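Long-range contacts in putative pectin lyase (Geobacillus virus E2, PDB 7CHU), which serves as the tailspike of a thermophilic bacteriophage, a trimeric pectate-lyase-like protein that probably binds and may cleave host surface polysaccharide: residues T119-T125 and A144-T150; D180-N184 and R205-N209. All coordinates share one frame; numbering follows the deposited sequence.

Interaction 1: residues T119-T125 and A144-T150; sequences TGTYKVT and ATCIKST
Six backbone hydrogen bonds join Gly120, Tyr122 and Val124 to Ala144, Cys146, Lys148 and Thr150, the ladder of two parallel strands on successive coils of a right-handed parallel beta-helix, the fold of the pectate-lyase-like family. Gly120, Tyr122 and Val124 each both donate and accept; Tyr122 N reaches Cys146 O at 2.8 Å, and Tyr122 O in turn accepts from Lys148 N. A water extends the pairing past its end, donating to Thr125 O (2.7 Å) and Thr150 O. The strand directions differ by 24°.

Tyr122, Val124 and Ile147 share one face. Ile147 CD1 lies 3.7 Å from Tyr122 CB and oblique to the ring, while its CG2 presses on Val124 CG2 at 3.4 Å, tighter than usual carbon contact. Val157 and helix 91-99 add to this apolar layer. Tyr122 OH is hydrogen-bonded to Pro118 O.

Thr121 and Lys148 occupy the other face, where Ser109 and Gly110 of the second subunit pack. The lysine bends at chi2 (-91°), and NZ runs on to a salt bridge with Asp180. Thr121 CG2, anti to its own N (chi1 -62° for OG1), crosses the aliphatic chain and closes to 3.3 Å from Lys148 CG.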
loop_
_atom_site.group_PDB
_atom_site.type_symbol
_atom_site.label_atom_id
_atom_site.label_comp_id
_atom_site.label_asym_id
_atom_site.label_seq_id
_atom_site.Cartn_x
_atom_site.Cartn_y
_atom_site.Cartn_z
ATOM N N THR A 119 1.067 13.062 27.849
ATOM C CA THR A 119 0.219 12.004 28.388
ATOM C C THR A 119 -0.811 12.568 29.355
ATOM O O THR A 119 -0.478 13.374 30.230
ATOM C CB THR A 119 1.085 10.969 29.094
ATOM O OG1 THR A 119 1.911 10.321 28.118
ATOM C CG2 THR A 119 0.209 9.926 29.798
ATOM N N GLY A 120 -2.068 12.206 29.156
ATOM C CA GLY A 120 -3.107 12.708 30.034
ATOM C C GLY A 120 -4.487 12.613 29.418
ATOM O O GLY A 120 -4.664 12.271 28.252
ATOM N N THR A 121 -5.470 12.946 30.251
ATOM C CA THR A 121 -6.878 12.991 29.890
ATOM C C THR A 121 -7.301 14.453 29.964
ATOM O O THR A 121 -7.221 15.057 31.033
ATOM C CB THR A 121 -7.684 12.137 30.872
ATOM O OG1 THR A 121 -7.252 10.776 30.780
ATOM C CG2 THR A 121 -9.166 12.214 30.587
ATOM N N TYR A 122 -7.734 15.018 28.839
ATOM C CA TYR A 122 -8.030 16.443 28.734
ATOM C C TYR A 122 -9.538 16.640 28.578
ATOM O O TYR A 122 -10.095 16.388 27.506
ATOM C CB TYR A 122 -7.269 17.059 27.563
ATOM C CG TYR A 122 -5.766 17.013 27.742
ATOM C CD1 TYR A 122 -5.051 15.860 27.438
ATOM C CD2 TYR A 122 -5.076 18.112 28.236
ATOM C CE1 TYR A 122 -3.688 15.807 27.609
ATOM C CE2 TYR A 122 -3.681 18.078 28.416
ATOM C CZ TYR A 122 -3.004 16.909 28.084
ATOM O OH TYR A 122 -1.648 16.819 28.241
ATOM N N LYS A 123 -10.197 17.077 29.650
ATOM C CA LYS A 123 -11.623 17.374 29.567
ATOM C C LYS A 123 -11.833 18.634 28.738
ATOM O O LYS A 123 -11.268 19.684 29.047
ATOM C CB LYS A 123 -12.219 17.557 30.958
ATOM C CG LYS A 123 -13.713 17.816 30.901
ATOM C CD LYS A 123 -14.371 17.527 32.231
ATOM C CE LYS A 123 -14.508 18.787 33.034
ATOM N NZ LYS A 123 -15.397 18.585 34.223
ATOM N N VAL A 124 -12.633 18.533 27.678
ATOM C CA VAL A 124 -12.908 19.655 26.784
ATOM C C VAL A 124 -14.416 19.847 26.723
ATOM O O VAL A 124 -15.152 18.892 26.443
ATOM C CB VAL A 124 -12.326 19.419 25.378
ATOM C CG1 VAL A 124 -12.913 20.438 24.391
ATOM C CG2 VAL A 124 -10.806 19.532 25.410
ATOM N N THR A 125 -14.873 21.081 26.980
ATOM C CA THR A 125 -16.292 21.363 27.161
ATOM C C THR A 125 -16.884 22.248 26.076
ATOM O O THR A 125 -18.101 22.460 26.072
ATOM C CB THR A 125 -16.548 22.034 28.524
ATOM O OG1 THR A 125 -15.857 23.289 28.580
ATOM C CG2 THR A 125 -16.056 21.138 29.661
ATOM N N ALA A 144 -2.646 7.379 24.929
ATOM C CA ALA A 144 -1.958 8.009 26.048
ATOM C C ALA A 144 -2.397 9.454 26.230
ATOM O O ALA A 144 -2.503 9.942 27.365
ATOM C CB ALA A 144 -0.443 7.952 25.822
ATOM N N THR A 145 -2.599 10.163 25.128
ATOM C CA THR A 145 -3.160 11.506 25.128
ATOM C C THR A 145 -4.604 11.370 24.658
ATOM O O THR A 145 -4.849 10.986 23.509
ATOM C CB THR A 145 -2.380 12.457 24.223
ATOM O OG1 THR A 145 -1.046 12.607 24.720
ATOM C CG2 THR A 145 -3.075 13.840 24.188
ATOM N N CYS A 146 -5.558 11.657 25.546
ATOM C CA CYS A 146 -6.971 11.469 25.224
ATOM C C CYS A 146 -7.774 12.724 25.563
ATOM O O CYS A 146 -7.804 13.158 26.721
ATOM C CB CYS A 146 -7.530 10.255 25.965
ATOM S SG CYS A 146 -9.285 9.889 25.542
ATOM N N ILE A 147 -8.430 13.295 24.560
ATOM C CA ILE A 147 -9.337 14.422 24.761
ATOM C C ILE A 147 -10.720 13.855 25.061
ATOM O O ILE A 147 -11.257 13.070 24.270
ATOM C CB ILE A 147 -9.359 15.329 23.522
ATOM C CG1 ILE A 147 -7.931 15.632 23.003
ATOM C CG2 ILE A 147 -10.140 16.596 23.797
ATOM C CD1 ILE A 147 -7.000 16.365 23.969
ATOM N N LYS A 148 -11.266 14.182 26.232
ATOM C CA LYS A 148 -12.570 13.700 26.671
ATOM C C LYS A 148 -13.599 14.816 26.516
ATOM O O LYS A 148 -13.582 15.794 27.267
ATOM C CB LYS A 148 -12.522 13.218 28.118
ATOM C CG LYS A 148 -11.565 12.043 28.335
ATOM C CD LYS A 148 -12.211 10.693 28.181
ATOM C CE LYS A 148 -11.270 9.580 28.664
ATOM N NZ LYS A 148 -11.848 8.225 28.401
ATOM N N SER A 149 -14.507 14.663 25.566
ATOM C CA SER A 149 -15.470 15.724 25.267
ATOM C C SER A 149 -16.691 15.628 26.162
ATOM O O SER A 149 -17.208 14.535 26.409
ATOM C CB SER A 149 -15.924 15.638 23.811
ATOM O OG SER A 149 -16.769 16.731 23.471
ATOM N N THR A 150 -17.194 16.783 26.599
ATOM C CA THR A 150 -18.539 16.874 27.155
ATOM C C THR A 150 -19.443 17.715 26.271
ATOM O O THR A 150 -20.517 18.134 26.714
ATOM C CB THR A 150 -18.530 17.474 28.564
ATOM O OG1 THR A 150 -18.210 18.869 28.472
ATOM C CG2 THR A 150 -17.508 16.764 29.466
HETATM O O HOH W 1 -20.121 21.153 27.312
#

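Interaction 2: residues D180-N184 and R205-N209; sequences DGQNN and RYCAN
Gly181 N donates to Arg205 O at 2.9 Å (166° at the hydrogen), continuing the parallel bridge of Asp180 with Arg205; Gly181 also begins a type I' turn that runs to Asn184, closed by Asn184 N on Gly181 O. Two more backbone bonds dock this turn on residues 206-208: Asn183 N to Tyr206 O (2.6 Å) and Ala208 N to Asn184 O.

Among the side chains, Asp180 divides its carboxylate, carried anti to the backbone N (chi1 177°): OD1 accepts from Gln182 N at 2.9 Å, an Asx turn, with the donor above the carboxylate plane, while OD2 is taken up by the salt bridge to Lys148. OD1 also sits 3.5 Å from Tyr206 CB, oblique to the ring. Asn183 lies alongside that tyrosine and brings ND2 to the ring edge, 3.8 Å from CD1, the amide standing nearly perpendicular to the ring (88°). Cys207 SG rests 3.8 Å from Gly181 CA, and Ala208 CB packs against the Asn184 carbonyl.

These loops leave adjacent coils of the beta-helix at its surface. Since all three hydrogen bonds across the contact are main chain to main chain, the docking probably depends more on backbone shape, which the Asx turn may help to hold, than on side-chain polarity.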
loop_
_atom_site.group_PDB
_atom_site.type_symbol
_atom_site.label_atom_id
_atom_site.label_comp_id
_atom_site.label_asym_id
_atom_site.label_seq_id
_atom_site.Cartn_x
_atom_site.Cartn_y
_atom_site.Cartn_z
ATOM N N ASP A 180 -12.260 11.345 22.369
ATOM C CA ASP A 180 -13.294 10.457 22.905
ATOM C C ASP A 180 -14.533 11.299 23.204
ATOM O O ASP A 180 -14.526 12.112 24.144
ATOM C CB ASP A 180 -12.780 9.738 24.152
ATOM C CG ASP A 180 -13.827 8.842 24.813
ATOM O OD1 ASP A 180 -15.001 8.758 24.342
ATOM O OD2 ASP A 180 -13.463 8.217 25.838
ATOM N N GLY A 181 -15.595 11.095 22.401
ATOM C CA GLY A 181 -16.823 11.873 22.528
ATOM C C GLY A 181 -17.705 11.474 23.692
ATOM O O GLY A 181 -18.675 12.181 23.991
ATOM N N GLN A 182 -17.378 10.362 24.356
ATOM C CA GLN A 182 -18.107 9.875 25.533
ATOM C C GLN A 182 -19.597 9.700 25.231
ATOM O O GLN A 182 -20.445 9.880 26.108
ATOM C CB GLN A 182 -17.894 10.784 26.750
ATOM C CG GLN A 182 -16.401 11.009 27.095
ATOM C CD GLN A 182 -16.191 11.691 28.439
ATOM O OE1 GLN A 182 -15.960 11.017 29.433
ATOM N NE2 GLN A 182 -16.230 13.031 28.471
ATOM N N ASN A 183 -19.914 9.346 23.982
ATOM C CA ASN A 183 -21.289 9.147 23.522
ATOM C C ASN A 183 -22.103 10.428 23.552
ATOM O O ASN A 183 -23.332 10.386 23.435
ATOM C CB ASN A 183 -21.993 8.052 24.325
ATOM C CG ASN A 183 -21.345 6.698 24.124
ATOM O OD1 ASN A 183 -20.993 6.012 25.080
ATOM N ND2 ASN A 183 -21.143 6.333 22.872
ATOM N N ASN A 184 -21.440 11.572 23.677
ATOM C CA ASN A 184 -22.127 12.849 23.600
ATOM C C ASN A 184 -22.372 13.262 22.151
ATOM O O ASN A 184 -21.738 12.762 21.215
ATOM C CB ASN A 184 -21.327 13.923 24.325
ATOM C CG ASN A 184 -21.245 13.662 25.809
ATOM O OD1 ASN A 184 -20.170 13.676 26.412
ATOM N ND2 ASN A 184 -22.381 13.398 26.404
ATOM N N ARG A 205 -13.467 8.335 18.613
ATOM C CA ARG A 205 -14.300 7.254 19.108
ATOM C C ARG A 205 -15.422 7.808 19.975
ATOM O O ARG A 205 -15.239 8.794 20.686
ATOM C CB ARG A 205 -13.472 6.234 19.905
ATOM C CG ARG A 205 -12.297 5.621 19.121
ATOM C CD ARG A 205 -11.486 4.639 19.982
ATOM N NE ARG A 205 -12.230 3.399 20.176
ATOM C CZ ARG A 205 -12.003 2.515 21.142
ATOM N NH1 ARG A 205 -11.028 2.722 22.031
ATOM N NH2 ARG A 205 -12.755 1.415 21.208
ATOM N N TYR A 206 -16.582 7.149 19.907
ATOM C CA TYR A 206 -17.713 7.409 20.802
ATOM C C TYR A 206 -18.279 8.817 20.641
ATOM O O TYR A 206 -18.763 9.416 21.609
ATOM C CB TYR A 206 -17.341 7.151 22.263
ATOM C CG TYR A 206 -16.868 5.745 22.513
ATOM C CD1 TYR A 206 -17.768 4.689 22.554
ATOM C CD2 TYR A 206 -15.518 5.472 22.707
ATOM C CE1 TYR A 206 -17.342 3.392 22.784
ATOM C CE2 TYR A 206 -15.077 4.169 22.921
ATOM C CZ TYR A 206 -15.997 3.136 22.957
ATOM O OH TYR A 206 -15.571 1.848 23.186
ATOM N N CYS A 207 -18.234 9.351 19.420
ATOM C CA CYS A 207 -18.872 10.632 19.115
ATOM C C CYS A 207 -20.246 10.338 18.516
ATOM O O CYS A 207 -20.343 9.620 17.522
ATOM C CB CYS A 207 -18.029 11.441 18.133
ATOM S SG CYS A 207 -16.413 11.871 18.745
ATOM N N ALA A 208 -21.299 10.907 19.094
ATOM C CA ALA A 208 -22.641 10.586 18.603
ATOM C C ALA A 208 -23.056 11.432 17.398
ATOM O O ALA A 208 -24.069 11.129 16.749
ATOM C CB ALA A 208 -23.656 10.715 19.739
ATOM N N ASN A 209 -22.301 12.470 17.070
ATOM C CA ASN A 209 -22.428 13.139 15.784
ATOM C C ASN A 209 -21.424 12.472 14.836
ATOM O O ASN A 209 -20.992 11.346 15.090
ATOM C CB ASN A 209 -22.229 14.645 15.969
ATOM C CG ASN A 209 -23.035 15.478 14.991
ATOM O OD1 ASN A 209 -22.737 15.510 13.799
ATOM N ND2 ASN A 209 -24.036 16.195 15.502
#

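From the N terminus, strand 120-124 comes first; the chain then passes through strands 128-130 and 135-139 before 145-149 pairs with it, so interaction 1 closes a loop of 18 residues. Interaction 2 opens afterwards and closes a second loop, of 20 residues, between 180-184 and 205-209. The two are in series, neither nesting nor crossing, and their centres are about 12 Å apart. Strand 177-180 and the turn after it form the step between them: Asp180 N lies 2.8 Å from Ile147 O, and Gln182 NE2 lies 2.7 Å from Ser149 O, both probable hydrogen bonds. Together they tie consecutive coils along the beta-helix, from strand 120-124 to the loop after strand 202-205.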